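Local coordinates for fibronectin-binding protein (PDB 5A0L), which is a fibronectin-binding surface adhesin of Streptococcus pyogenes whose internal thioester mediates covalent binding to the host, at residues Pro8-Pro13 and Pro59-Thr64; Phe56-Pro59 and Asn65-Tyr68. All blocks are in the same frame, centred on the assembly; numbering follows the deposited sequence.

In the fold
Each contact has one side in the loop that runs from strand 45-49 to strand 66-72 of the antiparallel barrel, and their centres lie about 8 Å apart on the same side of the chain's centre. Interaction 2 folds the loop's middle, 56-59, back on the beginning of strand 66-72. The loop goes on through 59-64, which turns outward in interaction 1 and meets the N-terminal segment 8-13, which leads toward strand 19-23. Pro59 is common to both, and Phe10 of the first packs on Asn65 of the second, with Ser12 beside Phe67. Strand 19-23 lies beside both, Asp23 making backbone hydrogen bonds with Thr60 and Arg58, so N-terminal segment, loop and barrel are joined on one side of the thioester domain.

Interaction 1 (Pro8-Pro13 and Pro59-Thr64); sequences PNFKSP and PTYSTT
The phenol ring of Tyr61 is set across Pro8 at about a right angle, its CE1 lying 3.8 Å from Pro8 CB and its OH 3.4 Å from Pro8 CA. This is van der Waals contact: the imide nitrogen has no hydrogen, and its lone pair is delocalised into the peptide bond. With CG anti to its own carbonyl carbon (chi1 -51°), Tyr61 extends toward the N-terminal segment although its CB does not point there. Phe10 meets the same ring obliquely, the planes inclined at 51° and the centroids 5.9 Å apart. Tyr61 CD1 sits near the plane of the Phe10 ring, at its edge, 3.7 Å from Phe10 CE1. The tyrosine reaches this position from a type II beta turn, Pro59 to Ser62, before strand 66-72 of the barrel, closed by Ser62 N on Pro59 O. Thr60 and Tyr61 are its central residues, Tyr61 taking the positive phi (77°) of the third place, usually a glycine's. Thr60 adds its methyl: CG2, anti to the backbone N, lies over the rim of one face of the Tyr61 ring and 3.9 Å from Pro8 CG. Tyr20 of strand 19-23 packs on Pro8, Thr60 and Phe10, and its hydroxyl hydrogen-bonds to Tyr61 N.

Interaction 2 (Phe56-Pro59 and Asn65-Tyr68); sequences FPRP and NNFY
Asn66 sends its side-chain carbonyl across to the backbone of Arg58, where OD1 accepts the amide hydrogen of Arg58 N at 2.9 Å. The bond is nearly straight at hydrogen, 165°, while the donor stands 26° out of the plane of the asparagine amide. Asn66 CG lies beside its own backbone N and anti to the carbonyl carbon (chi1 -58°), which carries the short side chain off the backbone toward the loop. Asparagine fits because its amide oxygen can satisfy a main-chain N-H in this buried contact; the same oxygen also packs 3.4 Å from Pro57 CA. Arg58 starts toward Asn66 and then turns off. In one of two modelled conformers its CG comes to 3.6 Å from Asn66 OD1, but bends at chi2 and chi3 curl the chain back over its own neighbour, so that one guanidinium face lies on Pro59 CD, 3.4 Å from the plane. Pro57, whose ring supplies a compact apolar surface, crosses Tyr68 at about a right angle and places CG 3.6 Å from Tyr68 OH. That hydroxyl hydrogen-bonds to the carbonyl of Gln201, and its oxygen rests against the proline carbon. Leu203 touches both Pro57 and Tyr68. Farther out, a water lies 2.8 Å from Pro59 O, probably donating to it, and accepts from Asn65 ND2, which also hydrogen-bonds to Ser62 O. The whole is a non-regular loop folded back on the segment that leads into strand 66-72, with an asparagine side chain binding a main-chain amide where the chain enters the antiparallel barrel of the thioester domain.

Interaction 1 (Pro8-Pro13 and Pro59-Thr64)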
loop_
_atom_site.group_PDB
_atom_site.type_symbol
_atom_site.label_atom_id
_atom_site.label_comp_id
_atom_site.label_asym_id
_atom_site.label_seq_id
_atom_site.Cartn_x
_atom_site.Cartn_y
_atom_site.Cartn_z
ATOM N N PRO A 8 -13.959 8.667 11.145
ATOM C CA PRO A 8 -15.014 9.379 10.445
ATOM C C PRO A 8 -16.247 8.497 10.223
ATOM O O PRO A 8 -16.183 7.267 10.252
ATOM C CB PRO A 8 -14.356 9.729 9.113
ATOM C CG PRO A 8 -13.334 8.632 8.906
ATOM C CD PRO A 8 -12.801 8.379 10.284
ATOM N N ASN A 9 -17.381 9.124 9.988
ATOM C CA ASN A 9 -18.606 8.419 9.636
ATOM C C ASN A 9 -19.291 9.139 8.474
ATOM O O ASN A 9 -20.026 10.115 8.655
ATOM C CB ASN A 9 -19.546 8.285 10.835
ATOM C CG ASN A 9 -20.763 7.419 10.534
ATOM O OD1 ASN A 9 -20.966 6.972 9.405
ATOM N ND2 ASN A 9 -21.568 7.176 11.545
ATOM N N PHE A 10 -19.042 8.647 7.263
ATOM C CA PHE A 10 -19.569 9.221 6.027
ATOM C C PHE A 10 -20.391 8.157 5.323
ATOM O O PHE A 10 -19.960 7.022 5.188
ATOM C CB PHE A 10 -18.423 9.716 5.121
ATOM C CG PHE A 10 -17.809 11.028 5.577
ATOM C CD1 PHE A 10 -16.965 11.069 6.653
ATOM C CD2 PHE A 10 -18.097 12.205 4.934
ATOM C CE1 PHE A 10 -16.424 12.256 7.093
ATOM C CE2 PHE A 10 -17.549 13.402 5.358
ATOM C CZ PHE A 10 -16.721 13.424 6.452
ATOM N N LYS A 11 -21.549 8.524 4.821
ATOM C CA LYS A 11 -22.386 7.620 4.028
ATOM C C LYS A 11 -22.267 7.969 2.540
ATOM O O LYS A 11 -22.427 9.122 2.132
ATOM C CB LYS A 11 -23.853 7.696 4.453
ATOM C CG LYS A 11 -24.735 6.705 3.674
ATOM C CD LYS A 11 -25.947 6.221 4.460
ATOM C CE LYS A 11 -26.900 7.349 4.791
ATOM N NZ LYS A 11 -27.652 7.807 3.591
ATOM N N SER A 12 -21.923 6.964 1.741
ATOM C CA SER A 12 -21.797 7.159 0.313
ATOM C C SER A 12 -23.155 7.480 -0.333
ATOM O O SER A 12 -24.161 6.892 0.030
ATOM C CB SER A 12 -21.275 5.871 -0.318
ATOM O OG SER A 12 -21.133 6.025 -1.734
ATOM N N PRO A 13 -23.160 8.335 -1.364
ATOM C CA PRO A 13 -24.411 8.453 -2.131
ATOM C C PRO A 13 -24.777 7.217 -2.950
ATOM O O PRO A 13 -25.912 7.119 -3.386
ATOM C CB PRO A 13 -24.143 9.615 -3.096
ATOM C CG PRO A 13 -22.671 9.729 -3.172
ATOM C CD PRO A 13 -22.111 9.227 -1.860
ATOM N N PRO A 59 -7.633 14.188 2.100
ATOM C CA PRO A 59 -7.560 14.148 3.554
ATOM C C PRO A 59 -8.914 13.906 4.184
ATOM O O PRO A 59 -9.950 14.364 3.671
ATOM C CB PRO A 59 -7.014 15.536 3.931
ATOM C CG PRO A 59 -6.222 15.959 2.738
ATOM C CD PRO A 59 -7.027 15.416 1.564
ATOM N N THR A 60 -8.935 13.255 5.326
ATOM C CA THR A 60 -10.156 13.035 6.062
ATOM C C THR A 60 -10.912 14.348 6.287
ATOM O O THR A 60 -10.314 15.386 6.591
ATOM C CB THR A 60 -9.887 12.380 7.416
ATOM O OG1 THR A 60 -8.745 11.538 7.310
ATOM C CG2 THR A 60 -11.104 11.597 7.867
ATOM N N TYR A 61 -12.231 14.275 6.098
ATOM C CA TYR A 61 -13.129 15.403 6.419
ATOM C C TYR A 61 -13.073 16.515 5.366
ATOM O O TYR A 61 -13.655 17.580 5.565
ATOM C CB TYR A 61 -12.975 15.953 7.860
ATOM C CG TYR A 61 -13.051 14.897 8.924
ATOM C CD1 TYR A 61 -14.264 14.298 9.270
ATOM C CD2 TYR A 61 -11.906 14.484 9.580
ATOM C CE1 TYR A 61 -14.325 13.304 10.251
ATOM C CE2 TYR A 61 -11.962 13.503 10.561
ATOM C CZ TYR A 61 -13.169 12.924 10.893
ATOM O OH TYR A 61 -13.241 11.935 11.873
ATOM N N SER A 62 -12.429 16.261 4.234
ATOM C CA SER A 62 -12.436 17.177 3.086
ATOM C C SER A 62 -13.864 17.409 2.599
ATOM O O SER A 62 -14.795 16.658 2.934
ATOM C CB SER A 62 -11.586 16.649 1.901
ATOM O OG SER A 62 -10.183 16.623 2.174
ATOM N N THR A 63 -14.028 18.464 1.803
ATOM C CA THR A 63 -15.325 18.732 1.159
ATOM C C THR A 63 -15.645 17.805 -0.010
ATOM O O THR A 63 -16.779 17.775 -0.455
ATOM C CB THR A 63 -15.414 20.165 0.631
ATOM O OG1 THR A 63 -14.313 20.440 -0.251
ATOM C CG2 THR A 63 -15.390 21.143 1.799
ATOM N N THR A 64 -14.617 17.110 -0.491
ATOM C CA THR A 64 -14.686 16.080 -1.496
ATOM C C THR A 64 -14.320 14.773 -0.795
ATOM O O THR A 64 -13.261 14.700 -0.160
ATOM C CB THR A 64 -13.596 16.347 -2.579
ATOM O OG1 THR A 64 -13.778 17.640 -3.198
ATOM C CG2 THR A 64 -13.520 15.288 -3.561
#

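Interaction 2 (Phe56-Pro59 and Asn65-Tyr68)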
loop_
_atom_site.group_PDB
_atom_site.type_symbol
_atom_site.label_atom_id
_atom_site.label_comp_id
_atom_site.label_asym_id
_atom_site.label_seq_id
_atom_site.Cartn_x
_atom_site.Cartn_y
_atom_site.Cartn_z
ATOM N N PHE A 56 -4.325 10.342 -5.022
ATOM C CA PHE A 56 -4.520 9.802 -3.692
ATOM C C PHE A 56 -5.847 10.247 -3.127
ATOM O O PHE A 56 -6.332 11.369 -3.444
ATOM C CB PHE A 56 -3.393 10.249 -2.740
ATOM C CG PHE A 56 -2.154 9.340 -2.763
ATOM C CD1 PHE A 56 -1.340 9.228 -3.871
ATOM C CD2 PHE A 56 -1.869 8.544 -1.694
ATOM C CE1 PHE A 56 -0.238 8.380 -3.866
ATOM C CE2 PHE A 56 -0.771 7.710 -1.687
ATOM C CZ PHE A 56 0.051 7.670 -2.753
ATOM N N PRO A 57 -6.464 9.438 -2.291
ATOM C CA PRO A 57 -7.641 9.911 -1.550
ATOM C C PRO A 57 -7.360 11.242 -0.845
ATOM O O PRO A 57 -6.261 11.513 -0.370
ATOM C CB PRO A 57 -7.864 8.815 -0.498
ATOM C CG PRO A 57 -7.306 7.598 -1.158
ATOM C CD PRO A 57 -6.070 8.080 -1.882
ATOM N N ARG A 58 -8.397 12.087 -0.804
ATOM C CA ARG A 58 -8.352 13.357 -0.090
ATOM C C ARG A 58 -8.152 13.155 1.418
ATOM O O ARG A 58 -8.528 12.124 1.978
ATOM C CB ARG A 58 -9.644 14.145 -0.360
ATOM C CG ARG A 58 -9.883 14.495 -1.833
ATOM C CD ARG A 58 -8.652 15.144 -2.468
ATOM N NE ARG A 58 -8.264 16.378 -1.784
ATOM C CZ ARG A 58 -7.008 16.781 -1.594
ATOM N NH1 ARG A 58 -5.982 16.038 -2.005
ATOM N NH2 ARG A 58 -6.779 17.913 -0.945
ATOM N N PRO A 59 -7.633 14.188 2.100
ATOM C CA PRO A 59 -7.560 14.148 3.554
ATOM C C PRO A 59 -8.914 13.906 4.184
ATOM O O PRO A 59 -9.950 14.364 3.671
ATOM C CB PRO A 59 -7.014 15.536 3.931
ATOM C CG PRO A 59 -6.222 15.959 2.738
ATOM C CD PRO A 59 -7.027 15.416 1.564
ATOM N N ASN A 65 -15.188 13.777 -0.909
ATOM C CA ASN A 65 -14.982 12.474 -0.252
ATOM C C ASN A 65 -14.929 11.326 -1.259
ATOM O O ASN A 65 -15.691 11.294 -2.215
ATOM C CB ASN A 65 -16.074 12.202 0.754
ATOM C CG ASN A 65 -16.216 13.343 1.769
ATOM O OD1 ASN A 65 -17.283 13.929 1.883
ATOM N ND2 ASN A 65 -15.121 13.753 2.376
ATOM N N ASN A 66 -14.038 10.396 -1.001
ATOM C CA ASN A 66 -13.775 9.260 -1.845
ATOM C C ASN A 66 -14.456 8.011 -1.293
ATOM O O ASN A 66 -14.183 7.609 -0.158
ATOM C CB ASN A 66 -12.276 9.053 -1.979
ATOM C CG ASN A 66 -11.566 10.231 -2.533
ATOM O OD1 ASN A 66 -10.900 11.002 -1.836
ATOM N ND2 ASN A 66 -11.725 10.417 -3.828
ATOM N N PHE A 67 -15.298 7.387 -2.124
ATOM C CA PHE A 67 -15.982 6.175 -1.770
ATOM C C PHE A 67 -15.540 5.003 -2.661
ATOM O O PHE A 67 -15.101 5.223 -3.795
ATOM C CB PHE A 67 -17.508 6.380 -1.803
ATOM C CG PHE A 67 -17.969 7.337 -0.736
ATOM C CD1 PHE A 67 -18.024 6.948 0.602
ATOM C CD2 PHE A 67 -18.262 8.654 -1.046
ATOM C CE1 PHE A 67 -18.416 7.860 1.598
ATOM C CE2 PHE A 67 -18.656 9.551 -0.054
ATOM C CZ PHE A 67 -18.729 9.143 1.256
ATOM N N TYR A 68 -15.711 3.797 -2.125
ATOM C CA TYR A 68 -15.118 2.612 -2.670
ATOM C C TYR A 68 -16.012 1.393 -2.492
ATOM O O TYR A 68 -16.729 1.250 -1.498
ATOM C CB TYR A 68 -13.794 2.360 -1.910
ATOM C CG TYR A 68 -12.708 3.311 -2.238
ATOM C CD1 TYR A 68 -11.822 3.027 -3.275
ATOM C CD2 TYR A 68 -12.519 4.504 -1.508
ATOM C CE1 TYR A 68 -10.846 3.875 -3.647
ATOM C CE2 TYR A 68 -11.528 5.395 -1.902
ATOM C CZ TYR A 68 -10.680 5.065 -2.994
ATOM O OH TYR A 68 -9.636 5.905 -3.360
HETATM O O HOH W 1 -12.059 12.885 2.573
#